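Local coordinates for protein uracil-DNA glycosylase (Nitratifractor salsuginis, PDB 5X3G) that belongs to the uracil-DNA glycosylase superfamily, single-chain alpha/beta proteins built round a central parallel four-stranded sheet packed between helices, at residues P68-Q78 / Y200-H210. Numbering follows the deposited sequence.
Sequences PNEVRYILFGQ and YGPTLILFGAH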
loop_
_atom_site.group_PDB
_atom_site.type_symbol
_atom_site.label_atom_id
_atom_site.label_comp_id
_atom_site.label_asym_id
_atom_site.label_seq_id
_atom_site.Cartn_x
_atom_site.Cartn_y
_atom_site.Cartn_z
ATOM N N PRO A 68 11.557 -1.596 10.719
ATOM C CA PRO A 68 11.733 -2.858 9.974
ATOM C C PRO A 68 11.242 -4.107 10.694
ATOM O O PRO A 68 10.685 -5.000 10.042
ATOM C CB PRO A 68 13.247 -2.900 9.736
ATOM C CG PRO A 68 13.645 -1.470 9.678
ATOM C CD PRO A 68 12.773 -0.763 10.679
ATOM N N ASN A 69 11.413 -4.199 12.014
ATOM C CA ASN A 69 11.015 -5.406 12.731
ATOM C C ASN A 69 9.527 -5.449 13.051
ATOM O O ASN A 69 9.065 -6.441 13.622
ATOM C CB ASN A 69 11.824 -5.556 14.023
ATOM C CG ASN A 69 11.370 -4.606 15.115
ATOM O OD1 ASN A 69 10.930 -3.490 14.841
ATOM N ND2 ASN A 69 11.470 -5.050 16.363
ATOM N N GLU A 70 8.771 -4.407 12.711
ATOM C CA GLU A 70 7.325 -4.408 12.880
ATOM C C GLU A 70 6.588 -4.822 11.613
ATOM O O GLU A 70 5.364 -4.979 11.646
ATOM C CB GLU A 70 6.847 -3.024 13.332
ATOM C CG GLU A 70 7.655 -2.436 14.475
ATOM C CD GLU A 70 7.246 -1.016 14.804
ATOM O OE1 GLU A 70 7.162 -0.192 13.870
ATOM O OE2 GLU A 70 7.003 -0.724 15.994
ATOM N N VAL A 71 7.303 -5.008 10.506
ATOM C CA VAL A 71 6.685 -5.423 9.250
ATOM C C VAL A 71 6.328 -6.903 9.356
ATOM O O VAL A 71 7.210 -7.762 9.429
ATOM C CB VAL A 71 7.604 -5.160 8.053
ATOM C CG1 VAL A 71 6.936 -5.620 6.760
ATOM C CG2 VAL A 71 7.962 -3.685 7.976
ATOM N N ARG A 72 5.033 -7.201 9.374
ATOM C CA ARG A 72 4.545 -8.573 9.316
ATOM C C ARG A 72 4.056 -8.961 7.930
ATOM O O ARG A 72 4.077 -10.148 7.584
ATOM C CB ARG A 72 3.406 -8.772 10.321
ATOM C CG ARG A 72 3.710 -8.231 11.706
ATOM C CD ARG A 72 2.500 -8.341 12.616
ATOM N NE ARG A 72 1.806 -9.618 12.465
ATOM C CZ ARG A 72 0.523 -9.808 12.760
ATOM N NH1 ARG A 72 -0.209 -8.802 13.219
ATOM N NH2 ARG A 72 -0.028 -11.002 12.596
ATOM N N TYR A 73 3.617 -7.986 7.137
ATOM C CA TYR A 73 3.125 -8.214 5.790
ATOM C C TYR A 73 3.648 -7.114 4.881
ATOM O O TYR A 73 3.919 -5.995 5.326
ATOM C CB TYR A 73 1.593 -8.221 5.724
ATOM C CG TYR A 73 0.911 -9.295 6.541
ATOM C CD1 TYR A 73 0.658 -10.552 6.005
ATOM C CD2 TYR A 73 0.503 -9.045 7.843
ATOM C CE1 TYR A 73 0.028 -11.533 6.749
ATOM C CE2 TYR A 73 -0.128 -10.017 8.593
ATOM C CZ TYR A 73 -0.364 -11.257 8.045
ATOM O OH TYR A 73 -0.993 -12.224 8.793
ATOM N N ILE A 74 3.775 -7.436 3.597
ATOM C CA ILE A 74 4.070 -6.452 2.561
ATOM C C ILE A 74 2.983 -6.584 1.507
ATOM O O ILE A 74 2.994 -7.533 0.714
ATOM C CB ILE A 74 5.461 -6.642 1.939
ATOM C CG1 ILE A 74 6.540 -6.645 3.024
ATOM C CG2 ILE A 74 5.735 -5.553 0.910
ATOM C CD1 ILE A 74 7.946 -6.675 2.470
ATOM N N LEU A 75 2.043 -5.646 1.501
ATOM C CA LEU A 75 0.940 -5.636 0.551
ATOM C C LEU A 75 1.338 -4.788 -0.649
ATOM O O LEU A 75 1.648 -3.601 -0.496
ATOM C CB LEU A 75 -0.326 -5.093 1.216
ATOM C CG LEU A 75 -1.674 -5.259 0.506
ATOM C CD1 LEU A 75 -2.771 -5.147 1.539
ATOM C CD2 LEU A 75 -1.880 -4.214 -0.581
ATOM N N PHE A 76 1.308 -5.384 -1.837
ATOM C CA PHE A 76 1.845 -4.733 -3.023
ATOM C C PHE A 76 0.780 -3.981 -3.811
ATOM O O PHE A 76 -0.389 -4.371 -3.863
ATOM C CB PHE A 76 2.519 -5.750 -3.945
ATOM C CG PHE A 76 3.902 -6.148 -3.510
ATOM C CD1 PHE A 76 5.001 -5.381 -3.864
ATOM C CD2 PHE A 76 4.108 -7.298 -2.765
ATOM C CE1 PHE A 76 6.279 -5.747 -3.475
ATOM C CE2 PHE A 76 5.384 -7.670 -2.371
ATOM C CZ PHE A 76 6.471 -6.891 -2.727
ATOM N N GLY A 77 1.215 -2.872 -4.419
ATOM C CA GLY A 77 0.514 -2.275 -5.530
ATOM C C GLY A 77 1.479 -2.088 -6.689
ATOM O O GLY A 77 2.673 -2.369 -6.576
ATOM N N GLN A 78 0.941 -1.615 -7.812
ATOM C CA GLN A 78 1.771 -1.385 -8.990
ATOM C C GLN A 78 2.578 -0.100 -8.857
ATOM O O GLN A 78 3.804 -0.134 -8.723
ATOM C CB GLN A 78 0.913 -1.339 -10.256
ATOM C CG GLN A 78 0.590 -2.704 -10.825
ATOM C CD GLN A 78 1.791 -3.336 -11.503
ATOM O OE1 GLN A 78 2.595 -4.016 -10.864
ATOM N NE2 GLN A 78 1.923 -3.104 -12.804
ATOM N N TYR A 200 13.593 -11.091 8.539
ATOM C CA TYR A 200 12.335 -10.827 9.230
ATOM C C TYR A 200 11.222 -11.751 8.751
ATOM O O TYR A 200 10.306 -12.066 9.519
ATOM C CB TYR A 200 11.937 -9.365 9.036
ATOM C CG TYR A 200 12.970 -8.375 9.530
ATOM C CD1 TYR A 200 12.924 -7.883 10.827
ATOM C CD2 TYR A 200 13.995 -7.937 8.700
ATOM C CE1 TYR A 200 13.865 -6.980 11.284
ATOM C CE2 TYR A 200 14.942 -7.034 9.149
ATOM C CZ TYR A 200 14.872 -6.559 10.442
ATOM O OH TYR A 200 15.810 -5.659 10.894
ATOM N N GLY A 201 11.285 -12.189 7.497
ATOM C CA GLY A 201 10.309 -13.084 6.922
ATOM C C GLY A 201 8.862 -12.615 6.945
ATOM O O GLY A 201 7.966 -13.366 7.344
ATOM N N PRO A 202 8.586 -11.389 6.497
ATOM C CA PRO A 202 7.188 -10.966 6.378
ATOM C C PRO A 202 6.520 -11.659 5.202
ATOM O O PRO A 202 7.169 -12.098 4.251
ATOM C CB PRO A 202 7.289 -9.456 6.154
ATOM C CG PRO A 202 8.576 -9.289 5.449
ATOM C CD PRO A 202 9.503 -10.340 6.011
ATOM N N THR A 203 5.198 -11.759 5.279
ATOM C CA THR A 203 4.422 -12.450 4.258
ATOM C C THR A 203 3.980 -11.473 3.175
ATOM O O THR A 203 3.428 -10.410 3.472
ATOM C CB THR A 203 3.208 -13.134 4.887
ATOM O OG1 THR A 203 3.651 -14.199 5.736
ATOM C CG2 THR A 203 2.301 -13.700 3.812
ATOM N N LEU A 204 4.226 -11.837 1.918
ATOM C CA LEU A 204 3.804 -11.014 0.794
ATOM C C LEU A 204 2.324 -11.242 0.510
ATOM O O LEU A 204 1.891 -12.381 0.319
ATOM C CB LEU A 204 4.631 -11.337 -0.451
ATOM C CG LEU A 204 6.155 -11.354 -0.332
ATOM C CD1 LEU A 204 6.786 -11.608 -1.700
ATOM C CD2 LEU A 204 6.684 -10.062 0.286
ATOM N N ILE A 205 1.550 -10.160 0.484
ATOM C CA ILE A 205 0.144 -10.211 0.100
ATOM C C ILE A 205 0.049 -9.772 -1.353
ATOM O O ILE A 205 0.352 -8.619 -1.685
ATOM C CB ILE A 205 -0.725 -9.329 1.008
ATOM C CG1 ILE A 205 -0.616 -9.797 2.459
ATOM C CG2 ILE A 205 -2.174 -9.338 0.530
ATOM C CD1 ILE A 205 -1.195 -8.813 3.446
ATOM N N LEU A 206 -0.372 -10.687 -2.220
ATOM C CA LEU A 206 -0.274 -10.502 -3.665
ATOM C C LEU A 206 -1.677 -10.487 -4.264
ATOM O O LEU A 206 -2.295 -11.540 -4.446
ATOM C CB LEU A 206 0.593 -11.597 -4.275
ATOM C CG LEU A 206 1.972 -11.731 -3.619
ATOM C CD1 LEU A 206 2.641 -13.039 -4.015
ATOM C CD2 LEU A 206 2.857 -10.537 -3.971
ATOM N N PHE A 207 -2.170 -9.291 -4.576
ATOM C CA PHE A 207 -3.487 -9.123 -5.182
ATOM C C PHE A 207 -3.397 -9.389 -6.680
ATOM O O PHE A 207 -2.736 -8.642 -7.409
ATOM C CB PHE A 207 -4.021 -7.717 -4.924
ATOM C CG PHE A 207 -4.614 -7.528 -3.560
ATOM C CD1 PHE A 207 -5.185 -8.591 -2.882
ATOM C CD2 PHE A 207 -4.606 -6.280 -2.957
ATOM C CE1 PHE A 207 -5.734 -8.413 -1.626
ATOM C CE2 PHE A 207 -5.154 -6.096 -1.703
ATOM C CZ PHE A 207 -5.719 -7.163 -1.035
ATOM N N GLY A 208 -4.061 -10.449 -7.137
ATOM C CA GLY A 208 -4.213 -10.676 -8.567
ATOM C C GLY A 208 -2.890 -10.787 -9.302
ATOM O O GLY A 208 -1.997 -11.553 -8.919
ATOM N N ALA A 209 -2.758 -9.992 -10.371
ATOM C CA ALA A 209 -1.592 -10.074 -11.247
ATOM C C ALA A 209 -0.285 -9.879 -10.490
ATOM O O ALA A 209 0.758 -10.399 -10.911
ATOM C CB ALA A 209 -1.710 -9.042 -12.370
ATOM N N HIS A 210 -0.324 -9.144 -9.371
ATOM C CA HIS A 210 0.872 -8.926 -8.563
ATOM C C HIS A 210 1.568 -10.232 -8.208
ATOM O O HIS A 210 2.794 -10.257 -8.040
ATOM C CB HIS A 210 0.512 -8.168 -7.283
ATOM C CG HIS A 210 0.217 -6.716 -7.499
ATOM N ND1 HIS A 210 -0.987 -6.141 -7.151
ATOM C CD2 HIS A 210 0.969 -5.722 -8.027
ATOM C CE1 HIS A 210 -0.964 -4.857 -7.455
ATOM N NE2 HIS A 210 0.211 -4.577 -7.990
HETATM O O HOH W 1 7.628 -11.004 10.031
HETATM O O HOH W 2 -0.634 -7.179 -3.935
#
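Ile-74 and Ile-205 join strands 73-77 and 203-207 as the two inner strands of the parallel four-stranded sheet at the core of this uracil-DNA glycosylase fold, flanked by strands 164-168 and 225-228. Three backbone hydrogen bonds of 3.0 Å link Thr-203 N to Arg-72 O, Ile-74 N to Thr-203 O and Ile-205 N to Ile-74 O. The last rung, Phe-76 N to Ile-205 O, is stretched to 3.4 Å and weak. There the strands part and a water takes over, donating to Phe-76 O and Ile-205 O while accepting from Phe-207 N.

Tyr-73 and Thr-203 project together from one face, Tyr-73 CD1 3.8 Å from Thr-203 CB, and Ile-205 slants across the tyrosine, its CD1 3.6 Å from Tyr-73 CD1. With CG1 anti to the carbonyl carbon (chi1 -60°), the CG1-CD1 branch of Ile-205 reaches Tyr-73 and leaves CG2 to meet Leu-75 CG; farther along, Leu-75 CD2 packs against Phe-207 CE2. The other face carries Ile-74 beside Pro-202. Here Leu-204 CD2 touches Ile-74 CB and lies 3.8 Å from Phe-76 CE2, at the ring edge. The Leu-206 side chain follows the course of Phe-76, its CD2 3.7 Å from Phe-76 CD2, while Leu-194 of helix 179-196 covers Ile-74 and Leu-204.

Before the strands, Tyr-200 lays one ring face over Pro-68 O. Beyond them, a type II' turn from Phe-207 to His-210, with positive phi at Gly-208, brings the histidine back over the end of strand 73-77. A weak bond from His-210 ND1 to Phe-207 O helps set the imidazole, one face of which covers Phe-76 O. Gln-78 CA sits at its in-plane edge; Gln-78 CG lies off the plane, across from Phe-76 O, 3.4 Å from His-210 NE2.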